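Local coordinates for lipase (PDB 3G7N), which hydrolyses triacylglycerols and other acylglycerol lipids, releasing free fatty acids, as a secreted alkaline lipase of the alpha/beta hydrolase superfamily, at residues D44-F48 and V60-T66; L133-S139 and A158-I164. One frame throughout, in Å; residues are numbered along the deposited sequence.

Interaction 1 (D44-F48 and V60-T66); sequences DTNGF and VIMRGST
R63 runs alongside N46, and the two side chains point the same way. At the root of R63, the backbone N donates to N46 O (2.8 Å) and CB rests against that oxygen. CG, anti to the backbone N (chi1 -166°), lays the chain alongside N46, and R63 CD passes N46 CB at 4.1 Å. A bend at chi3 then turns NE back to its own segment, to donate to G64 O (2.9 Å). Beyond it the guanidinium lies between two groups: N46 CG over one face, 3.5 Å from R63 CZ, and T66 CG2 over the other. At the tip, R63 NH2 meets D44 OD1 at 3.1 Å in a salt bridge whose hydrogen bond is weak, bent to 140° at the hydrogen. A leucine here would probably leave the D44 carboxylate without its charged mate and take away the flat group beside the N46 amide. A water accepts from N46 N and donates to R63 O. Further along, F48 and I61 exchange two backbone bonds, while G47 faces M62 in a non-hydrogen-bonded pair. This is the antiparallel register of a beta hairpin, strands 45-52 and 57-62, within the central sheet of the lipase's alpha/beta hydrolase fold.

Interaction 2 (L133-S139 and A158-I164); sequences LGGALTS and ALNAFPI
G135 and A158 bring helix and strand together most closely, their CA atoms only 4.0 Å apart. The methyl of A158 sits against the helix backbone, CB to G135 O at 3.3 Å, and A161 CB leans on the same peptide, 3.7 Å from G135 C. A side chain at G135 would run into L159 O and the A161 methyl, so the bare glycine is what lets the first turn of helix 133-148 lie down on the end of strand 154-159 and the loop after it. The three belong to the beta-alpha-beta unit of strand 125-131, helix 133-148 and strand 154-159. Next to G135, A136 points its methyl over one face of the F162 ring, a CH-pi contact with CB 3.9 Å from the centroid and 24° off the ring normal, shifted toward CZ and CE1. F162 reaches this place because its CG stands between the backbone N and the carbonyl carbon (chi1 51°). A136 CB also touches I164 CG2 at 3.7 Å, and V99 of helix 97-120 closes in on A136, F162 and I164 together.

The packing is looser toward the partly exposed L133, which follows the nucleophile S132, consistent with a nucleophile elbow: L133 CD1 comes only to the edge of the F162 ring, 4.0 Å from F162 CZ.

Not one hydrogen bond crosses between the segments. The helix hydroxyls bond back to carbonyls of their own helix: T138 OG1 to G134 O, and S139 OG to A136 O at 2.7 Å. S139 OG also lies 3.3 Å from I164 CD1. With these hydroxyls satisfied inside the helix, the contact depends on shape and apolar fit: small residues allow the close approach, and one aromatic face receives a methyl.

How the interactions relate
Interaction 1 closes along the chain before interaction 2 opens, and both build on the same central sheet, their centres about 11 Å apart. In 44-48 with 60-66, neighbouring strands are joined by backbone hydrogen bonds, and the contact runs from a buried hairpin pair out to a charged, partly exposed end at D44 and R63. In 133-139 with 158-164, a helix instead packs on a strand end and the loop after it, almost wholly in the core, by methyls and a ring. They meet where strand 57-62 leads into its following loop: S65 OG packs on L133 CD2 at 3.5 Å, and M62 CB on G134 O. That junction lies beside the nucleophile S132, at the start of helix 133-148.

Interaction 1 (D44-F48 and V60-T66)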
# COMPACT_ATOMS: atom_id res chain seq x y z
N ASP A 44 -13.15 1.34 10.55
CA ASP A 44 -13.18 0.07 9.83
C ASP A 44 -11.80 -0.28 9.25
O ASP A 44 -11.70 -0.81 8.15
CB ASP A 44 -14.24 0.09 8.73
CG ASP A 44 -14.53 -1.30 8.17
OD1 ASP A 44 -14.45 -2.29 8.93
OD2 ASP A 44 -14.77 -1.40 6.94
N THR A 45 -10.74 -0.02 10.03
CA THR A 45 -9.35 -0.29 9.61
C THR A 45 -8.97 -1.69 10.06
O THR A 45 -9.15 -2.03 11.22
CB THR A 45 -8.35 0.69 10.27
OG1 THR A 45 -8.74 2.05 9.98
CG2 THR A 45 -6.93 0.45 9.74
N ASN A 46 -8.53 -2.51 9.12
CA ASN A 46 -8.19 -3.88 9.42
C ASN A 46 -6.87 -4.19 8.75
O ASN A 46 -6.56 -3.67 7.68
CB ASN A 46 -9.27 -4.81 8.86
CG ASN A 46 -10.53 -4.81 9.68
OD1 ASN A 46 -10.72 -5.67 10.55
ND2 ASN A 46 -11.43 -3.87 9.39
N GLY A 47 -6.10 -5.07 9.36
CA GLY A 47 -4.92 -5.57 8.69
C GLY A 47 -4.24 -6.61 9.54
O GLY A 47 -4.81 -7.08 10.52
N PHE A 48 -2.99 -6.92 9.18
CA PHE A 48 -2.24 -8.01 9.79
C PHE A 48 -0.83 -7.50 9.96
O PHE A 48 -0.29 -6.87 9.05
CB PHE A 48 -2.08 -9.19 8.80
CG PHE A 48 -3.35 -9.76 8.27
CD1 PHE A 48 -4.42 -10.02 9.11
CD2 PHE A 48 -3.36 -10.32 6.98
CE1 PHE A 48 -5.53 -10.72 8.65
CE2 PHE A 48 -4.45 -11.04 6.53
CZ PHE A 48 -5.55 -11.22 7.36
N VAL A 60 3.56 -5.77 7.15
CA VAL A 60 2.33 -5.06 7.54
C VAL A 60 1.37 -5.07 6.35
O VAL A 60 1.68 -4.49 5.30
CB VAL A 60 2.64 -3.61 7.93
CG1 VAL A 60 1.35 -2.87 8.30
CG2 VAL A 60 3.67 -3.54 9.09
N ILE A 61 0.25 -5.75 6.50
CA ILE A 61 -0.67 -5.97 5.38
C ILE A 61 -2.00 -5.31 5.74
O ILE A 61 -2.63 -5.67 6.74
CB ILE A 61 -0.92 -7.46 5.13
CG1 ILE A 61 0.40 -8.23 4.95
CG2 ILE A 61 -1.79 -7.65 3.89
CD1 ILE A 61 0.23 -9.75 4.97
N MET A 62 -2.37 -4.28 4.99
CA MET A 62 -3.57 -3.50 5.30
C MET A 62 -4.71 -3.87 4.39
O MET A 62 -4.55 -4.00 3.17
CB MET A 62 -3.28 -2.01 5.17
CG MET A 62 -2.19 -1.51 6.15
SD MET A 62 -2.43 -1.99 7.89
CE MET A 62 -3.93 -1.08 8.28
N ARG A 63 -5.90 -3.99 4.97
CA ARG A 63 -7.10 -4.25 4.18
C ARG A 63 -7.64 -2.96 3.60
O ARG A 63 -7.69 -1.94 4.30
CB ARG A 63 -8.16 -4.95 5.02
CG ARG A 63 -9.29 -5.54 4.18
CD ARG A 63 -10.44 -5.97 5.06
NE ARG A 63 -11.17 -4.80 5.54
CZ ARG A 63 -12.02 -4.82 6.55
NH1 ARG A 63 -12.53 -5.98 6.97
NH2 ARG A 63 -12.54 -3.69 6.98
N GLY A 64 -8.24 -3.05 2.41
CA GLY A 64 -9.12 -1.99 1.90
C GLY A 64 -10.49 -1.97 2.60
O GLY A 64 -10.71 -2.62 3.63
N SER A 65 -11.37 -1.09 2.12
CA SER A 65 -12.73 -0.98 2.68
C SER A 65 -13.51 -2.26 2.38
O SER A 65 -13.29 -2.89 1.36
CB SER A 65 -13.46 0.22 2.09
OG SER A 65 -12.59 1.31 1.87
N THR A 66 -14.49 -2.58 3.22
CA THR A 66 -15.32 -3.75 2.94
C THR A 66 -16.38 -3.46 1.88
O THR A 66 -16.98 -4.38 1.33
CB THR A 66 -15.99 -4.33 4.19
OG1 THR A 66 -16.83 -3.34 4.80
CG2 THR A 66 -14.94 -4.80 5.20
O HOH W 1 -8.55 -0.91 6.67

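Interaction 2 (L133-S139 and A158-I164)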
# COMPACT_ATOMS: atom_id res chain seq x y z
N LEU A 133 -8.06 1.32 -0.52
CA LEU A 133 -7.79 2.07 0.71
C LEU A 133 -6.60 1.46 1.45
O LEU A 133 -5.84 2.17 2.09
CB LEU A 133 -9.02 2.11 1.62
CG LEU A 133 -8.82 2.76 3.00
CD1 LEU A 133 -8.43 4.24 2.92
CD2 LEU A 133 -10.05 2.58 3.91
N GLY A 134 -6.48 0.12 1.41
CA GLY A 134 -5.31 -0.54 1.96
C GLY A 134 -4.00 -0.10 1.32
O GLY A 134 -2.95 -0.09 1.97
N GLY A 135 -4.04 0.22 0.04
CA GLY A 135 -2.89 0.81 -0.66
C GLY A 135 -2.61 2.25 -0.26
O GLY A 135 -1.46 2.62 -0.01
N ALA A 136 -3.67 3.03 -0.08
CA ALA A 136 -3.50 4.39 0.43
C ALA A 136 -2.90 4.32 1.84
O ALA A 136 -1.99 5.11 2.19
CB ALA A 136 -4.84 5.14 0.43
N LEU A 137 -3.38 3.40 2.67
CA LEU A 137 -2.81 3.22 3.99
C LEU A 137 -1.34 2.81 3.91
O LEU A 137 -0.52 3.28 4.71
CB LEU A 137 -3.61 2.20 4.82
CG LEU A 137 -5.01 2.66 5.23
CD1 LEU A 137 -5.90 1.48 5.65
CD2 LEU A 137 -4.92 3.71 6.33
N THR A 138 -1.00 1.94 2.96
CA THR A 138 0.38 1.50 2.77
C THR A 138 1.28 2.68 2.39
O THR A 138 2.47 2.71 2.78
CB THR A 138 0.42 0.41 1.70
OG1 THR A 138 -0.23 -0.75 2.19
CG2 THR A 138 1.84 0.03 1.30
N SER A 139 0.74 3.68 1.70
CA SER A 139 1.55 4.84 1.34
C SER A 139 1.94 5.68 2.54
O SER A 139 3.00 6.34 2.52
CB SER A 139 0.89 5.67 0.23
OG SER A 139 -0.17 6.48 0.71
N ALA A 158 1.88 -0.54 -2.65
CA ALA A 158 0.49 -0.04 -2.61
C ALA A 158 -0.18 -0.39 -3.93
O ALA A 158 0.30 0.01 -5.00
CB ALA A 158 0.47 1.47 -2.41
N LEU A 159 -1.27 -1.16 -3.87
CA LEU A 159 -1.96 -1.59 -5.08
C LEU A 159 -3.22 -0.78 -5.31
O LEU A 159 -4.04 -0.58 -4.39
CB LEU A 159 -2.30 -3.07 -5.00
CG LEU A 159 -1.10 -3.98 -4.69
CD1 LEU A 159 -1.56 -5.43 -4.59
CD2 LEU A 159 0.03 -3.84 -5.71
N ASN A 160 -3.38 -0.29 -6.53
CA ASN A 160 -4.63 0.35 -6.96
C ASN A 160 -5.01 1.52 -6.05
O ASN A 160 -6.19 1.69 -5.71
CB ASN A 160 -5.79 -0.67 -7.07
CG ASN A 160 -5.50 -1.83 -8.03
OD1 ASN A 160 -4.35 -2.25 -8.17
ND2 ASN A 160 -6.53 -2.38 -8.65
N ALA A 161 -4.03 2.34 -5.69
CA ALA A 161 -4.20 3.38 -4.68
C ALA A 161 -4.42 4.76 -5.26
O ALA A 161 -3.80 5.15 -6.23
CB ALA A 161 -3.00 3.42 -3.75
N PHE A 162 -5.26 5.53 -4.58
CA PHE A 162 -5.38 6.96 -4.83
C PHE A 162 -4.28 7.73 -4.08
O PHE A 162 -3.74 7.23 -3.09
CB PHE A 162 -6.78 7.46 -4.41
CG PHE A 162 -7.18 7.07 -3.02
CD1 PHE A 162 -6.90 7.90 -1.95
CD2 PHE A 162 -7.86 5.89 -2.78
CE1 PHE A 162 -7.33 7.58 -0.67
CE2 PHE A 162 -8.28 5.56 -1.49
CZ PHE A 162 -8.07 6.44 -0.44
N PRO A 163 -3.91 8.93 -4.57
CA PRO A 163 -2.90 9.73 -3.88
C PRO A 163 -3.52 10.39 -2.64
O PRO A 163 -4.75 10.51 -2.57
CB PRO A 163 -2.53 10.79 -4.92
CG PRO A 163 -3.87 11.03 -5.65
CD PRO A 163 -4.49 9.63 -5.73
N ILE A 164 -2.70 10.71 -1.64
CA ILE A 164 -3.26 11.07 -0.34
C ILE A 164 -2.84 12.41 0.23
O ILE A 164 -3.20 12.73 1.36
CB ILE A 164 -3.02 9.99 0.74
CG1 ILE A 164 -1.54 9.85 1.10
CG2 ILE A 164 -3.52 8.62 0.25
CD1 ILE A 164 -1.31 9.07 2.41